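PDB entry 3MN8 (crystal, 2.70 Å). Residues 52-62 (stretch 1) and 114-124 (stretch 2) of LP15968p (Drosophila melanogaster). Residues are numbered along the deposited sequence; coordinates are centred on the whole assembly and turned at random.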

ATOM      1  N   GLY A  52      -6.366  21.820   5.246  1.00 54.10           N
ATOM      2  CA  GLY A  52      -5.897  22.917   4.416  1.00 53.75           C
ATOM      3  C   GLY A  52      -5.822  22.506   2.962  1.00 49.95           C
ATOM      4  O   GLY A  52      -6.223  23.243   2.054  1.00 34.84           O
ATOM      5  N   LEU A  53      -5.294  21.309   2.752  1.00 48.07           N
ATOM      6  CA  LEU A  53      -5.174  20.757   1.416  1.00 53.08           C
ATOM      7  C   LEU A  53      -6.543  20.615   0.770  1.00 48.80           C
ATOM      8  O   LEU A  53      -6.703  20.839  -0.430  1.00 53.94           O
ATOM      9  CB  LEU A  53      -4.485  19.399   1.500  1.00 44.26           C
ATOM     10  CG  LEU A  53      -2.968  19.403   1.277  1.00 54.91           C
ATOM     11  CD1 LEU A  53      -2.281  20.717   1.623  1.00 48.93           C
ATOM     12  CD2 LEU A  53      -2.281  18.237   1.955  1.00 65.11           C
ATOM     13  N   GLU A  54      -7.531  20.256   1.582  1.00 45.28           N
ATOM     14  CA  GLU A  54      -8.875  19.990   1.088  1.00 58.99           C
ATOM     15  C   GLU A  54      -9.510  21.268   0.551  1.00 64.82           C
ATOM     16  O   GLU A  54     -10.197  21.261  -0.482  1.00 57.51           O
ATOM     17  CB  GLU A  54      -9.735  19.382   2.196  1.00 67.61           C
ATOM     18  CG  GLU A  54     -10.948  18.627   1.691  1.00 76.40           C
ATOM     19  CD  GLU A  54     -11.601  17.788   2.772  1.00 76.35           C
ATOM     20  OE1 GLU A  54     -12.560  17.060   2.439  1.00 81.55           O
ATOM     21  OE2 GLU A  54     -11.156  17.856   3.946  1.00 65.15           O
ATOM     22  N   LYS A  55      -9.265  22.369   1.252  1.00 65.49           N
ATOM     23  CA  LYS A  55      -9.767  23.663   0.813  1.00 61.80           C
ATOM     24  C   LYS A  55      -8.824  24.310  -0.203  1.00 50.31           C
ATOM     25  O   LYS A  55      -9.262  24.922  -1.179  1.00 43.85           O
ATOM     26  CB  LYS A  55     -10.029  24.590   2.005  1.00 55.43           C
ATOM     27  CG  LYS A  55      -8.901  24.705   3.002  1.00 53.85           C
ATOM     28  CD  LYS A  55      -9.265  25.724   4.089  1.00 63.63           C
ATOM     29  CE  LYS A  55      -9.457  27.131   3.505  1.00 67.99           C
ATOM     30  NZ  LYS A  55      -9.719  28.190   4.537  1.00 64.31           N
ATOM     31  N   ALA A  56      -7.528  24.166   0.025  1.00 36.69           N
ATOM     32  CA  ALA A  56      -6.556  24.578  -0.969  1.00 44.89           C
ATOM     33  C   ALA A  56      -6.835  23.902  -2.324  1.00 45.94           C
ATOM     34  O   ALA A  56      -6.701  24.529  -3.379  1.00 45.12           O
ATOM     35  CB  ALA A  56      -5.133  24.271  -0.485  1.00 30.44           C
ATOM     36  N   TYR A  57      -7.223  22.627  -2.290  1.00 38.55           N
ATOM     37  CA  TYR A  57      -7.419  21.857  -3.515  1.00 42.41           C
ATOM     38  C   TYR A  57      -8.771  21.164  -3.529  1.00 39.84           C
ATOM     39  O   TYR A  57      -8.835  19.955  -3.410  1.00 51.99           O
ATOM     40  CB  TYR A  57      -6.317  20.816  -3.662  1.00 31.19           C
ATOM     41  CG  TYR A  57      -4.922  21.391  -3.680  1.00 49.02           C
ATOM     42  CD1 TYR A  57      -4.212  21.581  -2.492  1.00 61.24           C
ATOM     43  CD2 TYR A  57      -4.302  21.736  -4.880  1.00 38.41           C
ATOM     44  CE1 TYR A  57      -2.916  22.109  -2.496  1.00 58.21           C
ATOM     45  CE2 TYR A  57      -3.009  22.260  -4.902  1.00 40.83           C
ATOM     46  CZ  TYR A  57      -2.317  22.445  -3.707  1.00 54.94           C
ATOM     47  OH  TYR A  57      -1.034  22.967  -3.730  1.00 46.73           O
ATOM     48  N   PRO A  58      -9.852  21.938  -3.689  1.00 41.27           N
ATOM     49  CA  PRO A  58     -11.240  21.490  -3.524  1.00 40.97           C
ATOM     50  C   PRO A  58     -11.585  20.210  -4.276  1.00 50.95           C
ATOM     51  O   PRO A  58     -12.294  19.374  -3.718  1.00 63.33           O
ATOM     52  CB  PRO A  58     -12.050  22.656  -4.100  1.00 39.06           C
ATOM     53  CG  PRO A  58     -11.193  23.841  -3.876  1.00 34.36           C
ATOM     54  CD  PRO A  58      -9.772  23.369  -4.028  1.00 33.14           C
ATOM     55  N   ASN A  59     -11.098  20.054  -5.503  1.00 53.40           N
ATOM     56  CA  ASN A  59     -11.557  18.944  -6.346  1.00 66.38           C
ATOM     57  C   ASN A  59     -10.671  17.689  -6.342  1.00 52.93           C
ATOM     58  O   ASN A  59     -11.046  16.649  -6.894  1.00 31.60           O
ATOM     59  CB  ASN A  59     -11.778  19.419  -7.786  1.00 71.84           C
ATOM     60  CG  ASN A  59     -12.660  20.655  -7.869  1.00 77.51           C
ATOM     61  OD1 ASN A  59     -12.762  21.427  -6.917  1.00 75.41           O
ATOM     62  ND2 ASN A  59     -13.291  20.855  -9.021  1.00 79.37           N
ATOM     63  N   GLN A  60      -9.509  17.782  -5.705  1.00 38.69           N
ATOM     64  CA  GLN A  60      -8.515  16.728  -5.822  1.00 39.63           C
ATOM     65  C   GLN A  60      -8.035  16.194  -4.477  1.00 40.11           C
ATOM     66  O   GLN A  60      -7.492  15.093  -4.389  1.00 46.83           O
ATOM     67  CB  GLN A  60      -7.346  17.232  -6.659  1.00 42.45           C
ATOM     68  CG  GLN A  60      -7.576  18.644  -7.176  1.00 62.29           C
ATOM     69  CD  GLN A  60      -7.041  18.829  -8.573  1.00 68.66           C
ATOM     70  OE1 GLN A  60      -6.715  19.949  -8.993  1.00 61.85           O
ATOM     71  NE2 GLN A  60      -6.941  17.722  -9.307  1.00 60.39           N
ATOM     72  N   ALA A  61      -8.241  16.966  -3.424  1.00 32.37           N
ATOM     73  CA  ALA A  61      -7.913  16.493  -2.087  1.00 36.27           C
ATOM     74  C   ALA A  61      -9.181  16.355  -1.265  1.00 35.94           C
ATOM     75  O   ALA A  61      -9.997  17.284  -1.212  1.00 36.42           O
ATOM     76  CB  ALA A  61      -6.941  17.432  -1.407  1.00 43.33           C
ATOM     77  N   LYS A  62      -9.335  15.186  -0.642  1.00 35.02           N
ATOM     78  CA  LYS A  62     -10.479  14.890   0.218  1.00 30.39           C
ATOM     79  C   LYS A  62     -10.046  14.090   1.432  1.00 28.39           C
ATOM     80  O   LYS A  62      -9.271  13.148   1.311  1.00 46.87           O
ATOM     81  CB  LYS A  62     -11.543  14.111  -0.555  1.00 30.47           C
ATOM     82  CG  LYS A  62     -12.768  13.746   0.276  1.00 30.64           C
ATOM     83  CD  LYS A  62     -13.852  13.145  -0.609  1.00 54.70           C
ATOM     84  CE  LYS A  62     -15.029  12.660   0.209  1.00 69.86           C
ATOM     85  NZ  LYS A  62     -15.552  13.726   1.102  1.00 80.84           N
ATOM     86  N   MET A 114       4.716  13.594   0.706  1.00 29.49           N
ATOM     87  CA  MET A 114       4.116  13.186  -0.559  1.00 37.76           C
ATOM     88  C   MET A 114       2.825  13.963  -0.856  1.00 38.25           C
ATOM     89  O   MET A 114       2.682  14.534  -1.928  1.00 44.27           O
ATOM     90  CB  MET A 114       3.870  11.669  -0.579  1.00 31.48           C
ATOM     91  CG  MET A 114       3.213  11.140  -1.870  1.00 29.06           C
ATOM     92  SD  MET A 114       4.205  11.348  -3.383  1.00 40.19           S
ATOM     93  CE  MET A 114       5.708  10.527  -2.849  1.00 62.52           C
ATOM     94  N   ALA A 115       1.903  13.985   0.103  1.00 28.33           N
ATOM     95  CA  ALA A 115       0.630  14.686  -0.033  1.00 31.88           C
ATOM     96  C   ALA A 115       0.832  16.076  -0.614  1.00 41.12           C
ATOM     97  O   ALA A 115       0.307  16.406  -1.679  1.00 47.79           O
ATOM     98  CB  ALA A 115      -0.061  14.788   1.332  1.00 34.79           C
ATOM     99  N   GLN A 116       1.594  16.895   0.101  1.00 38.48           N
ATOM    100  CA  GLN A 116       1.910  18.232  -0.357  1.00 31.76           C
ATOM    101  C   GLN A 116       2.564  18.205  -1.737  1.00 36.26           C
ATOM    102  O   GLN A 116       2.142  18.927  -2.643  1.00 42.64           O
ATOM    103  CB  GLN A 116       2.836  18.900   0.644  1.00 23.24           C
ATOM    104  CG  GLN A 116       2.225  19.101   2.029  1.00 28.06           C
ATOM    105  CD  GLN A 116       3.272  19.536   3.063  1.00 37.80           C
ATOM    106  OE1 GLN A 116       3.590  20.725   3.198  1.00 34.32           O
ATOM    107  NE2 GLN A 116       3.826  18.564   3.778  1.00 34.91           N
ATOM    108  N   TYR A 117       3.583  17.358  -1.885  1.00 27.35           N
ATOM    109  CA  TYR A 117       4.333  17.235  -3.132  1.00 25.52           C
ATOM    110  C   TYR A 117       3.435  16.990  -4.344  1.00 33.88           C
ATOM    111  O   TYR A 117       3.458  17.732  -5.326  1.00 41.79           O
ATOM    112  CB  TYR A 117       5.360  16.111  -3.023  1.00 28.68           C
ATOM    113  CG  TYR A 117       6.226  15.968  -4.250  1.00 25.31           C
ATOM    114  CD1 TYR A 117       7.342  16.771  -4.430  1.00 33.72           C
ATOM    115  CD2 TYR A 117       5.924  15.038  -5.234  1.00 32.09           C
ATOM    116  CE1 TYR A 117       8.138  16.658  -5.554  1.00 39.02           C
ATOM    117  CE2 TYR A 117       6.715  14.907  -6.370  1.00 37.83           C
ATOM    118  CZ  TYR A 117       7.822  15.723  -6.523  1.00 41.57           C
ATOM    119  OH  TYR A 117       8.609  15.611  -7.642  1.00 35.04           O
ATOM    120  N   LEU A 118       2.639  15.939  -4.274  1.00 29.39           N
ATOM    121  CA  LEU A 118       1.721  15.618  -5.349  1.00 35.02           C
ATOM    122  C   LEU A 118       0.795  16.776  -5.666  1.00 43.59           C
ATOM    123  O   LEU A 118       0.705  17.215  -6.806  1.00 53.64           O
ATOM    124  CB  LEU A 118       0.897  14.379  -4.999  1.00 37.45           C
ATOM    125  CG  LEU A 118       1.686  13.085  -5.143  1.00 41.95           C
ATOM    126  CD1 LEU A 118       0.856  11.886  -4.713  1.00 48.32           C
ATOM    127  CD2 LEU A 118       2.179  12.940  -6.582  1.00 44.67           C
ATOM    128  N   LEU A 119       0.092  17.266  -4.657  1.00 42.26           N
ATOM    129  CA  LEU A 119      -0.878  18.321  -4.893  1.00 47.95           C
ATOM    130  C   LEU A 119      -0.248  19.566  -5.480  1.00 47.04           C
ATOM    131  O   LEU A 119      -0.676  20.036  -6.533  1.00 49.75           O
ATOM    132  CB  LEU A 119      -1.635  18.657  -3.613  1.00 49.30           C
ATOM    133  CG  LEU A 119      -2.754  17.663  -3.320  1.00 43.62           C
ATOM    134  CD1 LEU A 119      -3.384  17.945  -1.953  1.00 44.84           C
ATOM    135  CD2 LEU A 119      -3.786  17.704  -4.451  1.00 29.91           C
ATOM    136  N   GLY A 120       0.775  20.087  -4.808  1.00 43.80           N
ATOM    137  CA  GLY A 120       1.393  21.343  -5.205  1.00 39.95           C
ATOM    138  C   GLY A 120       2.217  21.275  -6.485  1.00 42.96           C
ATOM    139  O   GLY A 120       2.672  22.304  -6.990  1.00 43.59           O
ATOM    140  N   ASN A 121       2.402  20.071  -7.019  1.00 41.16           N
ATOM    141  CA  ASN A 121       3.179  19.914  -8.237  1.00 44.33           C
ATOM    142  C   ASN A 121       2.454  19.280  -9.420  1.00 44.65           C
ATOM    143  O   ASN A 121       2.883  19.447 -10.563  1.00 45.90           O
ATOM    144  CB  ASN A 121       4.461  19.154  -7.942  1.00 47.21           C
ATOM    145  CG  ASN A 121       5.468  20.005  -7.217  1.00 52.22           C
ATOM    146  OD1 ASN A 121       6.235  20.748  -7.835  1.00 50.98           O
ATOM    147  ND2 ASN A 121       5.473  19.911  -5.893  1.00 57.38           N
ATOM    148  N   HIS A 122       1.358  18.578  -9.146  1.00 28.20           N
ATOM    149  CA  HIS A 122       0.637  17.809 -10.167  1.00 42.88           C
ATOM    150  C   HIS A 122       0.211  18.608 -11.415  1.00 50.21           C
ATOM    151  O   HIS A 122       0.121  18.052 -12.512  1.00 51.27           O
ATOM    152  CB  HIS A 122      -0.584  17.088  -9.565  1.00 57.15           C
ATOM    153  CG  HIS A 122      -1.839  17.908  -9.570  1.00 63.93           C
ATOM    154  ND1 HIS A 122      -2.200  18.722  -8.518  1.00 68.75           N
ATOM    155  CD2 HIS A 122      -2.813  18.042 -10.503  1.00 55.31           C
ATOM    156  CE1 HIS A 122      -3.344  19.322  -8.801  1.00 68.79           C
ATOM    157  NE2 HIS A 122      -3.737  18.928  -9.999  1.00 58.48           N
ATOM    158  N   GLU A 123      -0.064  19.896 -11.262  1.00 49.11           N
ATOM    159  CA  GLU A 123      -0.391  20.702 -12.436  1.00 57.40           C
ATOM    160  C   GLU A 123       0.854  21.245 -13.146  1.00 54.13           C
ATOM    161  O   GLU A 123       0.792  21.596 -14.323  1.00 46.41           O
ATOM    162  CB  GLU A 123      -1.351  21.843 -12.084  1.00 71.57           C
ATOM    163  CG  GLU A 123      -2.755  21.377 -11.719  1.00 91.32           C
ATOM    164  CD  GLU A 123      -3.792  22.488 -11.815  1.00107.68           C
ATOM    165  OE1 GLU A 123      -3.415  23.678 -11.741  1.00113.09           O
ATOM    166  OE2 GLU A 123      -4.993  22.169 -11.966  1.00114.25           O
ATOM    167  N   ARG A 124       1.980  21.297 -12.432  1.00 52.96           N
ATOM    168  CA  ARG A 124       3.216  21.855 -12.981  1.00 54.30           C
ATOM    169  C   ARG A 124       4.078  20.791 -13.629  1.00 49.14           C
ATOM    170  O   ARG A 124       4.694  21.027 -14.670  1.00 49.93           O
ATOM    171  CB  ARG A 124       4.054  22.587 -11.914  1.00 71.38           C
ATOM    172  CG  ARG A 124       3.551  22.508 -10.470  1.00 76.85           C
ATOM    173  CD  ARG A 124       4.654  22.896  -9.478  1.00 78.61           C
ATOM    174  NE  ARG A 124       5.490  23.999  -9.956  1.00 84.93           N
ATOM    175  CZ  ARG A 124       5.447  25.246  -9.483  1.00 92.79           C
ATOM    176  NH1 ARG A 124       4.607  25.562  -8.502  1.00 95.54           N
ATOM    177  NH2 ARG A 124       6.249  26.183  -9.983  1.00 88.30           N
TER

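Stretch 1 is the end of a helix (52-56), a turn, and the start of a strand at Ala-61; stretch 2 carries on a helix that is already under way at Met-114. The backbones keep a side chain's distance, with CA-CA separations of 7.7 Å for Leu-53 and Gln-116 and 7.6 Å for Tyr-57 and Leu-119. The contact, which buries 387 Å² over both sides, is therefore made largely by side chains.

Along stretch 2, the first touch is at Ala-115, whose CB lies 4.1 Å from Leu-53 CD2, a modest apolar contact from a methyl that points sideways.

Leu-119 is the centre of the interface, with 106 Å² covered, the largest share of any residue. Its CD1 methyl meets three residues of stretch 1: Leu-119 CD1 sits 3.6 Å from Leu-53 CG, 3.8 Å from Tyr-57 CD1 and 3.6 Å from Ala-61 CB. Leu-119 CB stands 3.8 Å from the centroid of the Tyr-57 ring and 11° off its normal, so a CH-pi contact over the ring face joins the apolar packing. Tyr-57 leaves helical phi/psi (-129/71), and its O accepts backbone hydrogen bonds from Gln-60 N (3.2 Å) and Ala-61 N (3.0 Å).

At Gly-120 the backbone itself is approached, with Tyr-57 OH 3.3 Å from Gly-120 CA. An ideal CB there would lie 3.5 Å from Tyr-57 OH and 3.2 Å from Gln-116 O.

His-122 is steadied by its own stretch, ND1 donating to Leu-119 O at 2.8 Å and 147°. Its NE2 lies 3.3 Å from Gln-60 OE1, which meets the imidazole at its edge; the geometry leaves hydrogen bonding open. Glu-123 is the last residue of stretch 2 to touch, its OE2 4.1 Å from Gln-60 OE1; two oxygens at that distance are neighbours, with no attraction to claim.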